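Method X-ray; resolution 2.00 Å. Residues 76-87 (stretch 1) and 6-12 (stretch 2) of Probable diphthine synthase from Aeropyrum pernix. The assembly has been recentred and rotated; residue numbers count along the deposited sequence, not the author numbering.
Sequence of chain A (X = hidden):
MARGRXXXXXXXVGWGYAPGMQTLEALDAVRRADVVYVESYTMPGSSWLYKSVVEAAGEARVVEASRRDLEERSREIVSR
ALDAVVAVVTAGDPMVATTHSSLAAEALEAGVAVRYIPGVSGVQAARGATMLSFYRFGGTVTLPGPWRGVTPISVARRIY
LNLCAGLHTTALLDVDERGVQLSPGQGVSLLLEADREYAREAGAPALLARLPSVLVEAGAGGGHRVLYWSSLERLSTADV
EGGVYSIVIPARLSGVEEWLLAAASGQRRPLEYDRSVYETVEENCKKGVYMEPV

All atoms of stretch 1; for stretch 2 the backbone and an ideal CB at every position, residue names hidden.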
# COMPACT_ATOMS: atom_id res chain seq x y z
N GLU A 76 -19.90 -8.27 -15.43
CA GLU A 76 -19.52 -8.95 -16.69
C GLU A 76 -18.36 -9.93 -16.44
O GLU A 76 -18.40 -11.09 -16.88
CB GLU A 76 -19.09 -7.94 -17.75
CG GLU A 76 -20.17 -7.72 -18.83
CD GLU A 76 -20.32 -8.92 -19.78
OE1 GLU A 76 -21.12 -8.84 -20.79
OE2 GLU A 76 -19.66 -10.01 -19.56
N ILE A 77 -17.33 -9.46 -15.75
CA ILE A 77 -16.15 -10.30 -15.46
C ILE A 77 -16.60 -11.58 -14.75
O ILE A 77 -15.99 -12.65 -14.92
CB ILE A 77 -15.15 -9.56 -14.58
CG1 ILE A 77 -14.33 -8.54 -15.37
CG2 ILE A 77 -14.13 -10.50 -13.93
CD1 ILE A 77 -15.20 -7.52 -16.11
N VAL A 78 -17.65 -11.46 -13.96
CA VAL A 78 -18.22 -12.61 -13.25
C VAL A 78 -18.95 -13.48 -14.28
O VAL A 78 -19.88 -14.22 -13.95
CB VAL A 78 -19.21 -12.17 -12.17
CG1 VAL A 78 -19.71 -13.33 -11.31
CG2 VAL A 78 -18.62 -11.14 -11.20
N SER A 79 -18.46 -13.32 -15.49
CA SER A 79 -18.95 -13.99 -16.71
C SER A 79 -19.65 -15.36 -16.43
O SER A 79 -19.02 -16.43 -16.52
CB SER A 79 -17.76 -14.24 -17.64
OG SER A 79 -18.20 -14.86 -18.84
N ARG A 80 -20.97 -15.26 -16.09
CA ARG A 80 -21.88 -16.43 -15.81
C ARG A 80 -22.81 -16.60 -17.04
O ARG A 80 -24.06 -16.68 -16.92
CB ARG A 80 -22.73 -16.18 -14.55
CG ARG A 80 -22.45 -17.16 -13.40
CD ARG A 80 -22.29 -18.61 -13.87
NE ARG A 80 -22.53 -19.59 -12.80
CZ ARG A 80 -23.75 -19.92 -12.35
NH1 ARG A 80 -24.85 -19.35 -12.86
NH2 ARG A 80 -23.97 -20.81 -11.37
N ALA A 81 -22.14 -16.64 -18.16
CA ALA A 81 -22.75 -16.76 -19.47
C ALA A 81 -22.19 -17.96 -20.14
O ALA A 81 -22.84 -18.89 -20.61
CB ALA A 81 -22.47 -15.52 -20.27
N LEU A 82 -20.99 -18.09 -20.29
CA LEU A 82 -20.69 -19.31 -20.83
C LEU A 82 -20.25 -20.06 -19.58
O LEU A 82 -20.98 -20.01 -18.59
CB LEU A 82 -19.92 -19.06 -22.08
CG LEU A 82 -21.11 -19.03 -23.07
CD1 LEU A 82 -20.82 -18.92 -24.55
CD2 LEU A 82 -21.93 -20.31 -22.91
N ASP A 83 -19.18 -20.73 -19.60
CA ASP A 83 -18.65 -21.48 -18.41
C ASP A 83 -17.20 -21.59 -18.72
O ASP A 83 -16.82 -22.38 -19.57
CB ASP A 83 -19.29 -22.92 -18.27
CG ASP A 83 -20.81 -22.99 -17.89
OD1 ASP A 83 -21.71 -22.83 -18.80
OD2 ASP A 83 -21.19 -23.22 -16.67
N ALA A 84 -16.41 -20.80 -18.06
CA ALA A 84 -14.99 -20.79 -18.38
C ALA A 84 -14.14 -20.32 -17.20
O ALA A 84 -14.64 -19.84 -16.19
CB ALA A 84 -14.78 -19.84 -19.56
N VAL A 85 -12.82 -20.44 -17.52
CA VAL A 85 -11.82 -20.04 -16.53
C VAL A 85 -11.31 -18.63 -16.84
O VAL A 85 -10.62 -18.42 -17.85
CB VAL A 85 -10.63 -20.98 -16.53
CG1 VAL A 85 -9.72 -20.74 -15.32
CG2 VAL A 85 -11.08 -22.44 -16.51
N VAL A 86 -11.67 -17.67 -16.00
CA VAL A 86 -11.26 -16.28 -16.20
C VAL A 86 -10.27 -15.83 -15.12
O VAL A 86 -10.48 -16.07 -13.94
CB VAL A 86 -12.47 -15.33 -16.20
CG1 VAL A 86 -12.02 -13.90 -16.27
CG2 VAL A 86 -13.37 -15.63 -17.39
N ALA A 87 -9.20 -15.18 -15.55
CA ALA A 87 -8.19 -14.71 -14.62
C ALA A 87 -8.11 -13.19 -14.60
O ALA A 87 -8.21 -12.54 -15.65
CB ALA A 87 -6.82 -15.30 -14.97
N UNK A 6 -15.59 -27.16 -17.73
CA UNK A 6 -14.95 -26.22 -16.75
C UNK A 6 -15.86 -25.04 -16.40
O UNK A 6 -15.65 -23.93 -16.89
CB UNK A 6 -13.63 -25.68 -17.31
N UNK A 7 -16.85 -25.29 -15.55
CA UNK A 7 -17.80 -24.27 -15.11
C UNK A 7 -17.09 -22.97 -14.75
O UNK A 7 -15.91 -22.98 -14.37
CB UNK A 7 -18.61 -24.78 -13.91
N UNK A 8 -17.81 -21.85 -14.87
CA UNK A 8 -17.25 -20.54 -14.58
C UNK A 8 -16.36 -20.50 -13.34
O UNK A 8 -16.84 -20.72 -12.21
CB UNK A 8 -18.39 -19.53 -14.41
N UNK A 9 -15.08 -20.23 -13.54
CA UNK A 9 -14.12 -20.14 -12.45
C UNK A 9 -13.29 -18.86 -12.56
O UNK A 9 -12.77 -18.53 -13.63
CB UNK A 9 -13.21 -21.37 -12.44
N UNK A 10 -13.19 -18.14 -11.45
CA UNK A 10 -12.44 -16.89 -11.43
C UNK A 10 -11.12 -17.06 -10.70
O UNK A 10 -11.06 -17.62 -9.60
CB UNK A 10 -13.26 -15.78 -10.77
N UNK A 11 -10.05 -16.58 -11.32
CA UNK A 11 -8.73 -16.67 -10.72
C UNK A 11 -8.24 -15.26 -10.44
O UNK A 11 -8.03 -14.48 -11.37
CB UNK A 11 -7.75 -17.43 -11.62
N UNK A 12 -8.09 -14.92 -9.16
CA UNK A 12 -7.57 -13.60 -8.76
C UNK A 12 -6.10 -13.85 -8.51
O UNK A 12 -5.73 -14.39 -7.47
CB UNK A 12 -8.28 -13.02 -7.54

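Position 6 opens the stretch, and its CA-to-CB bond points sideways. The ideal CB lies 4.2 Å from Val85 CG2. Stretch 1 offers a methyl group here and no donor in good geometry. The backbone leaves the choice wide, polar or apolar. The residue is Glu6. Its OE1 lies 3.1 Å from Val85 CG2, a packing contact. Its backbone O is 3.4 Å from Ala84 N, but the angle is too poor for a hydrogen bond.

At position 7 the CB points away overall, yet it sits 4.1 Å from Asp83 OD2. A small residue fits, and a polar or basic one could also suit the nearby carboxylate. The residue is Ala7, which makes only this light side-chain contact. Its backbone O accepts a hydrogen bond from the side chain at position 9.

Position 8 is enclosed most. Its CB points sideways, 3.8 Å from Ser79 O, 4.0 Å from Arg80 CD and 4.2 Å from Ala84 O. The loop surrounds it with backbone and the aliphatic part of an arginine. A compact apolar side chain suits this setting. The residue is Val8, in the t rotamer. Its CG2 meets Arg80 CD at 3.4 Å and Asp83 CA at 3.6 Å. Stretch 1 covers 114 Å² of Val8, the largest area of any residue here. Its CA also makes a CA-H...O contact with Ala84 O at 3.1 Å.

Position 9 begins the strand, with phi/psi of -131/131. It pairs in parallel with Val85, and its CB lies on the same face as that valine. Beta-branched residues suit such angles, and either valine or threonine would do. The residue is Thr9. Its N donates to Ala84 O at 2.7 Å, and its O accepts from Val86 N at 2.8 Å. Its OG1 donates to Ala7 O at 2.9 Å.

Position 10 pairs with Val86 and shares its face. Ile77 also offers an apolar surface beyond. Leucine, isoleucine or methionine could reach it. The residue is Leu10, whose CD1 comes 4.4 Å from Ile77 CG2.

Position 11 returns to the face of Val85 and Ala87. The small Ala87 leaves room beside its CB, and Val85 CG1 is 5.3 Å from the ideal CB. A branched apolar side chain suits. The residue is Leu11. Its CD1 reaches Val85 CG1 at 3.9 Å, and its N donates to Val86 O at 2.7 Å.

Position 12 points away, with nothing of stretch 1 near its CB. Stretch 1 sets no preference. The residue is Leu12.

Stretch 2 (6-12) EAVTLLL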
# COMPACT_ATOMS: atom_id res chain seq x y z
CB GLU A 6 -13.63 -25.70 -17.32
CG GLU A 6 -12.40 -26.23 -16.60
CD GLU A 6 -12.39 -25.87 -15.13
OE1 GLU A 6 -12.52 -24.67 -14.82
OE2 GLU A 6 -12.25 -26.78 -14.28
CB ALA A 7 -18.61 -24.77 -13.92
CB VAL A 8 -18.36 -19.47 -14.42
CG1 VAL A 8 -17.75 -18.08 -14.53
CG2 VAL A 8 -19.45 -19.67 -15.46
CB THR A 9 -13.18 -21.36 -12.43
OG1 THR A 9 -13.95 -22.54 -12.21
CG2 THR A 9 -12.16 -21.22 -11.32
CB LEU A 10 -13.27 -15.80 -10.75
CG LEU A 10 -12.57 -14.48 -10.44
CD1 LEU A 10 -12.19 -13.78 -11.72
CD2 LEU A 10 -13.49 -13.61 -9.60
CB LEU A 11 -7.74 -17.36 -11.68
CG LEU A 11 -8.13 -18.73 -12.23
CD1 LEU A 11 -6.95 -19.31 -13.04
CD2 LEU A 11 -8.50 -19.65 -11.08
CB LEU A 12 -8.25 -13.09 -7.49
CG LEU A 12 -9.64 -12.48 -7.63
CD1 LEU A 12 -9.97 -11.73 -6.36
CD2 LEU A 12 -9.68 -11.53 -8.81
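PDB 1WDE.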